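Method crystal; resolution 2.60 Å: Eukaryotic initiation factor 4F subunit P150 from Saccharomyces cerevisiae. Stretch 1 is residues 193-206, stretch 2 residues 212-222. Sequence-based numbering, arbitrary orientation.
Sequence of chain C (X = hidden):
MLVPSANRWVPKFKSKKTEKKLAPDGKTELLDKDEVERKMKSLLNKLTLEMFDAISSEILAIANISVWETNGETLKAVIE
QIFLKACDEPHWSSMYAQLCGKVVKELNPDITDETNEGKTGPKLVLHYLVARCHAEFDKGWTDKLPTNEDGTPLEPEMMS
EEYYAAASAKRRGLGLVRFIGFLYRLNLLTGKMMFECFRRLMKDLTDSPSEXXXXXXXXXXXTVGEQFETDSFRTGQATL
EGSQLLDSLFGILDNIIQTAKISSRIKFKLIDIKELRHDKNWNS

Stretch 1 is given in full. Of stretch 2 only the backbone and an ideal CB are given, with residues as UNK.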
# COMPACT_ATOMS: atom_id res chain seq x y z
N MET C 193 -27.08 2.25 15.66
CA MET C 193 -26.16 1.24 15.13
C MET C 193 -24.70 1.62 15.40
O MET C 193 -23.83 0.76 15.47
CB MET C 193 -26.41 1.01 13.64
CG MET C 193 -25.54 -0.08 13.03
SD MET C 193 -26.07 -1.78 13.37
CE MET C 193 -27.56 -1.84 12.38
N MET C 194 -24.45 2.92 15.54
CA MET C 194 -23.13 3.42 15.90
C MET C 194 -22.85 3.18 17.39
O MET C 194 -21.70 3.02 17.80
CB MET C 194 -23.05 4.91 15.56
CG MET C 194 -21.65 5.46 15.42
SD MET C 194 -20.77 4.83 13.99
CE MET C 194 -19.92 3.45 14.74
N PHE C 195 -23.91 3.14 18.20
CA PHE C 195 -23.75 2.83 19.62
C PHE C 195 -23.40 1.36 19.75
O PHE C 195 -22.59 0.98 20.60
CB PHE C 195 -25.04 3.11 20.41
CG PHE C 195 -25.19 4.54 20.85
CD1 PHE C 195 -25.66 5.50 19.98
CD2 PHE C 195 -24.87 4.92 22.14
CE1 PHE C 195 -25.80 6.82 20.38
CE2 PHE C 195 -25.00 6.24 22.56
CZ PHE C 195 -25.47 7.19 21.68
N GLU C 196 -24.01 0.55 18.91
CA GLU C 196 -23.87 -0.89 19.04
C GLU C 196 -22.47 -1.21 18.59
O GLU C 196 -21.83 -2.13 19.10
CB GLU C 196 -24.91 -1.60 18.18
CG GLU C 196 -25.31 -2.98 18.67
CD GLU C 196 -26.35 -3.61 17.78
OE1 GLU C 196 -26.13 -4.75 17.29
OE2 GLU C 196 -27.39 -2.96 17.55
N CYS C 197 -21.98 -0.40 17.66
CA CYS C 197 -20.62 -0.54 17.13
C CYS C 197 -19.54 -0.21 18.16
O CYS C 197 -18.69 -1.05 18.46
CB CYS C 197 -20.46 0.36 15.92
SG CYS C 197 -19.45 -0.35 14.68
N PHE C 198 -19.58 1.01 18.69
CA PHE C 198 -18.69 1.40 19.78
C PHE C 198 -18.84 0.47 20.97
O PHE C 198 -17.87 0.15 21.65
CB PHE C 198 -18.96 2.85 20.21
CG PHE C 198 -18.35 3.88 19.29
CD1 PHE C 198 -19.16 4.80 18.63
CD2 PHE C 198 -16.98 3.94 19.09
CE1 PHE C 198 -18.61 5.75 17.79
CE2 PHE C 198 -16.41 4.90 18.24
CZ PHE C 198 -17.23 5.80 17.60
N ARG C 199 -20.07 0.02 21.21
CA ARG C 199 -20.37 -0.92 22.27
C ARG C 199 -19.55 -2.20 22.12
O ARG C 199 -19.02 -2.73 23.09
CB ARG C 199 -21.86 -1.24 22.23
CG ARG C 199 -22.50 -1.64 23.55
CD ARG C 199 -24.00 -1.89 23.34
NE ARG C 199 -24.65 -2.44 24.53
CZ ARG C 199 -25.18 -1.70 25.50
NH1 ARG C 199 -25.12 -0.37 25.43
NH2 ARG C 199 -25.76 -2.28 26.54
N ARG C 200 -19.46 -2.69 20.89
CA ARG C 200 -18.73 -3.92 20.59
C ARG C 200 -17.23 -3.72 20.72
O ARG C 200 -16.53 -4.60 21.22
CB ARG C 200 -19.07 -4.40 19.18
CG ARG C 200 -18.20 -5.53 18.65
CD ARG C 200 -18.41 -6.83 19.41
NE ARG C 200 -17.34 -7.80 19.11
CZ ARG C 200 -17.16 -8.93 19.78
NH1 ARG C 200 -17.96 -9.26 20.78
NH2 ARG C 200 -16.16 -9.74 19.43
N LEU C 201 -16.75 -2.57 20.24
CA LEU C 201 -15.32 -2.23 20.26
C LEU C 201 -14.82 -1.97 21.68
O LEU C 201 -13.73 -2.39 22.04
CB LEU C 201 -15.04 -1.01 19.38
CG LEU C 201 -15.25 -1.20 17.88
CD1 LEU C 201 -15.30 0.13 17.20
CD2 LEU C 201 -14.20 -2.11 17.26
N MET C 202 -15.62 -1.27 22.47
CA MET C 202 -15.29 -1.03 23.87
C MET C 202 -15.14 -2.35 24.63
O MET C 202 -14.34 -2.46 25.55
CB MET C 202 -16.34 -0.16 24.54
CG MET C 202 -16.43 1.26 23.99
SD MET C 202 -17.56 2.28 24.94
CE MET C 202 -19.10 1.43 24.60
N LYS C 203 -15.92 -3.34 24.24
CA LYS C 203 -15.86 -4.65 24.88
C LYS C 203 -14.47 -5.27 24.68
O LYS C 203 -13.90 -5.81 25.62
CB LYS C 203 -16.96 -5.56 24.31
CG LYS C 203 -17.59 -6.52 25.32
CD LYS C 203 -16.84 -7.85 25.39
CE LYS C 203 -17.49 -8.79 26.39
NZ LYS C 203 -16.62 -9.96 26.69
N ASP C 204 -13.94 -5.17 23.47
CA ASP C 204 -12.64 -5.73 23.15
C ASP C 204 -11.50 -4.84 23.66
O ASP C 204 -10.36 -5.29 23.82
CB ASP C 204 -12.50 -5.96 21.64
CG ASP C 204 -13.40 -7.08 21.13
OD1 ASP C 204 -14.35 -7.46 21.85
OD2 ASP C 204 -13.18 -7.57 20.01
N LEU C 205 -11.82 -3.58 23.92
CA LEU C 205 -10.85 -2.63 24.42
C LEU C 205 -10.50 -2.86 25.89
O LEU C 205 -9.43 -2.45 26.35
CB LEU C 205 -11.37 -1.21 24.22
CG LEU C 205 -10.74 -0.39 23.09
CD1 LEU C 205 -10.15 -1.27 22.01
CD2 LEU C 205 -11.78 0.58 22.55
N THR C 206 -11.39 -3.51 26.62
CA THR C 206 -11.13 -3.78 28.03
C THR C 206 -10.53 -5.17 28.28
O THR C 206 -9.97 -5.41 29.34
CB THR C 206 -12.38 -3.57 28.90
OG1 THR C 206 -13.52 -4.14 28.25
CG2 THR C 206 -12.62 -2.09 29.10
N UNK C 212 -4.95 -4.37 15.65
CA UNK C 212 -5.93 -4.15 14.59
C UNK C 212 -7.21 -3.50 15.13
O UNK C 212 -7.80 -2.64 14.49
CB UNK C 212 -6.27 -5.48 13.90
N UNK C 213 -7.64 -3.92 16.32
CA UNK C 213 -8.84 -3.37 16.94
C UNK C 213 -8.67 -1.90 17.30
O UNK C 213 -9.52 -1.08 16.99
CB UNK C 213 -9.20 -4.17 18.19
N UNK C 214 -7.55 -1.59 17.95
CA UNK C 214 -7.17 -0.23 18.31
C UNK C 214 -7.05 0.67 17.09
O UNK C 214 -7.49 1.81 17.10
CB UNK C 214 -5.85 -0.24 19.08
N UNK C 215 -6.41 0.14 16.06
CA UNK C 215 -6.34 0.78 14.76
C UNK C 215 -7.74 1.15 14.31
O UNK C 215 -8.00 2.26 13.85
CB UNK C 215 -5.66 -0.13 13.73
N UNK C 216 -8.65 0.19 14.43
CA UNK C 216 -10.02 0.31 13.97
C UNK C 216 -10.76 1.43 14.68
O UNK C 216 -11.44 2.23 14.04
CB UNK C 216 -10.76 -1.01 14.17
N UNK C 217 -10.62 1.49 16.01
CA UNK C 217 -11.28 2.49 16.84
C UNK C 217 -10.84 3.91 16.49
O UNK C 217 -11.68 4.80 16.34
CB UNK C 217 -11.00 2.21 18.32
N UNK C 218 -9.53 4.10 16.37
CA UNK C 218 -8.97 5.40 16.00
C UNK C 218 -9.54 5.86 14.68
O UNK C 218 -10.11 6.95 14.59
CB UNK C 218 -7.44 5.34 15.92
N UNK C 219 -9.42 5.03 13.66
CA UNK C 219 -9.95 5.38 12.35
C UNK C 219 -11.43 5.71 12.39
O UNK C 219 -11.88 6.64 11.72
CB UNK C 219 -9.71 4.24 11.36
N UNK C 220 -12.20 4.97 13.20
CA UNK C 220 -13.62 5.25 13.37
C UNK C 220 -13.85 6.59 14.06
O UNK C 220 -14.60 7.43 13.59
CB UNK C 220 -14.29 4.13 14.17
N UNK C 221 -13.19 6.80 15.19
CA UNK C 221 -13.24 8.09 15.85
C UNK C 221 -12.78 9.26 14.98
O UNK C 221 -13.27 10.38 15.10
CB UNK C 221 -12.38 8.04 17.12
N UNK C 222 -11.82 9.02 14.09
CA UNK C 222 -11.42 10.09 13.18
C UNK C 222 -12.47 10.37 12.12
O UNK C 222 -12.70 11.51 11.76
CB UNK C 222 -10.09 9.74 12.51

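Both stretches are helical, and their axes run at 140° to each other with a closest approach of 10.3 Å. That spacing leaves room for medium-sized side chains between the backbones, and what stretch 1 offers along the contact is largely apolar: Met194, Phe198, Leu201 and Leu205, with the carboxylate of Asp204 at one end.

Position 212 has nothing of stretch 1 within 5.5 Å of its ideal CB. Geometry here asks only for a helix-compatible residue, and a polar one would do well; it is Glu212, extended and without a partner in stretch 1.

Position 213 points toward stretch 1. Its ideal CB lies 4.9 Å from Leu205 CD1 and 5.1 Å from Asp204 CB, so the site is mixed: a methyl group would suit the leucine, while a small polar group could reach toward the acid. Valine, alanine, serine or threonine would all be reasonable. The residue is Thr213, and its two branches serve the two demands. CG2 packs 3.7 Å from Leu205 CD1, whereas OG1 is linked to the acid through a water, 3.3 Å from Thr213 OG1 and 2.6 Å from Asp204 OD2, to which it donates.

Position 214 points sideways, with its ideal CB 5.3 Å from Leu205 CD1. A longer apolar chain could bend back to that methyl; Leu214 does so, placing CD2 4.1 Å from Leu205 CD1.

Position 215 is out of reach and leaves the choice wide. Glu215 is found, its carboxylate hydrogen-bonded elsewhere in the structure.

Position 216 points toward stretch 1, its ideal CB 4.8 Å from Leu201 CD2. With the leucine so near, alanine, serine or another small residue is an economical choice. Ser216 fills it, its OG 4.1 Å from Leu201 CD2, a van der Waals contact.

Position 217 also faces stretch 1, where the CA atoms of this position and Leu201 are 7.1 Å apart. The ideal CB is 4.6 Å from Leu205 CD2 and 4.9 Å from Leu201 CD1, favouring a compact apolar residue such as valine, alanine or isoleucine. It is Val217, whose CG2 lies 4.0 Å from Leu205 CD2.

Positions 218 and 219 have no part of stretch 1 near their ideal CB atoms, so stretch 1 sets no preference; they are Val218 and Glu219.

Position 220 points toward an apolar pocket, its ideal CB 4.7 Å from Phe198 CE2 and 5.1 Å from Leu201 CD1. Leucine, isoleucine or methionine could exploit it. Leu220 sends CD2 among three side chains, 3.7 Å from Met194 CE, 3.7 Å from Leu201 CD1 and 3.6 Å from Phe198 CE2. This methyl sits over one face of the Phe198 ring, 4.0 Å from its centroid, in a CH-pi contact.

Position 221 points sideways, 5.2 Å from Phe198 CE2 at its ideal CB, so a branched or flexible apolar chain is needed to meet the ring. Leu221 brings CD2 to 3.8 Å from Phe198 CE2.

Position 222 is out of reach and tolerates a polar residue; it is Asn222.

Stretch 2 212-222: ETLESVVELLN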
# COMPACT_ATOMS: atom_id res chain seq x y z
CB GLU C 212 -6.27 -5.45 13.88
CG GLU C 212 -5.06 -6.29 13.50
CD GLU C 212 -5.45 -7.51 12.70
OE1 GLU C 212 -6.64 -7.61 12.35
OE2 GLU C 212 -4.57 -8.35 12.44
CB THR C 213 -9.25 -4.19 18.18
OG1 THR C 213 -9.83 -5.43 17.75
CG2 THR C 213 -10.27 -3.44 18.99
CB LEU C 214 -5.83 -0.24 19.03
CG LEU C 214 -5.83 -0.80 20.44
CD1 LEU C 214 -4.43 -1.25 20.80
CD2 LEU C 214 -6.35 0.26 21.40
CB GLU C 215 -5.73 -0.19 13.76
CG GLU C 215 -5.28 0.44 12.47
CD GLU C 215 -3.92 1.08 12.61
OE1 GLU C 215 -3.80 2.28 12.28
OE2 GLU C 215 -2.97 0.39 13.05
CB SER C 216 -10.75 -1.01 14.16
OG SER C 216 -12.14 -0.89 13.90
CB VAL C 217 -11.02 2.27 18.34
CG1 VAL C 217 -12.17 2.83 19.14
CG2 VAL C 217 -10.89 0.80 18.63
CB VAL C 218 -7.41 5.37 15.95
CG1 VAL C 218 -6.89 6.60 15.26
CG2 VAL C 218 -6.82 5.26 17.35
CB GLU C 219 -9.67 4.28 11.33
CG GLU C 219 -8.20 4.06 11.06
CD GLU C 219 -7.95 2.80 10.24
OE1 GLU C 219 -8.92 2.05 9.99
OE2 GLU C 219 -6.79 2.56 9.84
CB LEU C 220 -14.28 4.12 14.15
CG LEU C 220 -15.81 4.18 14.27
CD1 LEU C 220 -16.49 4.11 12.90
CD2 LEU C 220 -16.27 3.05 15.15
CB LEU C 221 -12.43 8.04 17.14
CG LEU C 221 -13.08 7.20 18.22
CD1 LEU C 221 -12.05 6.81 19.25
CD2 LEU C 221 -14.22 7.98 18.83
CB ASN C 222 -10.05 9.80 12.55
CG ASN C 222 -8.91 10.26 13.44
OD1 ASN C 222 -8.81 11.43 13.81
ND2 ASN C 222 -8.03 9.33 13.79
O HOH W 1 -12.97 -6.33 17.73
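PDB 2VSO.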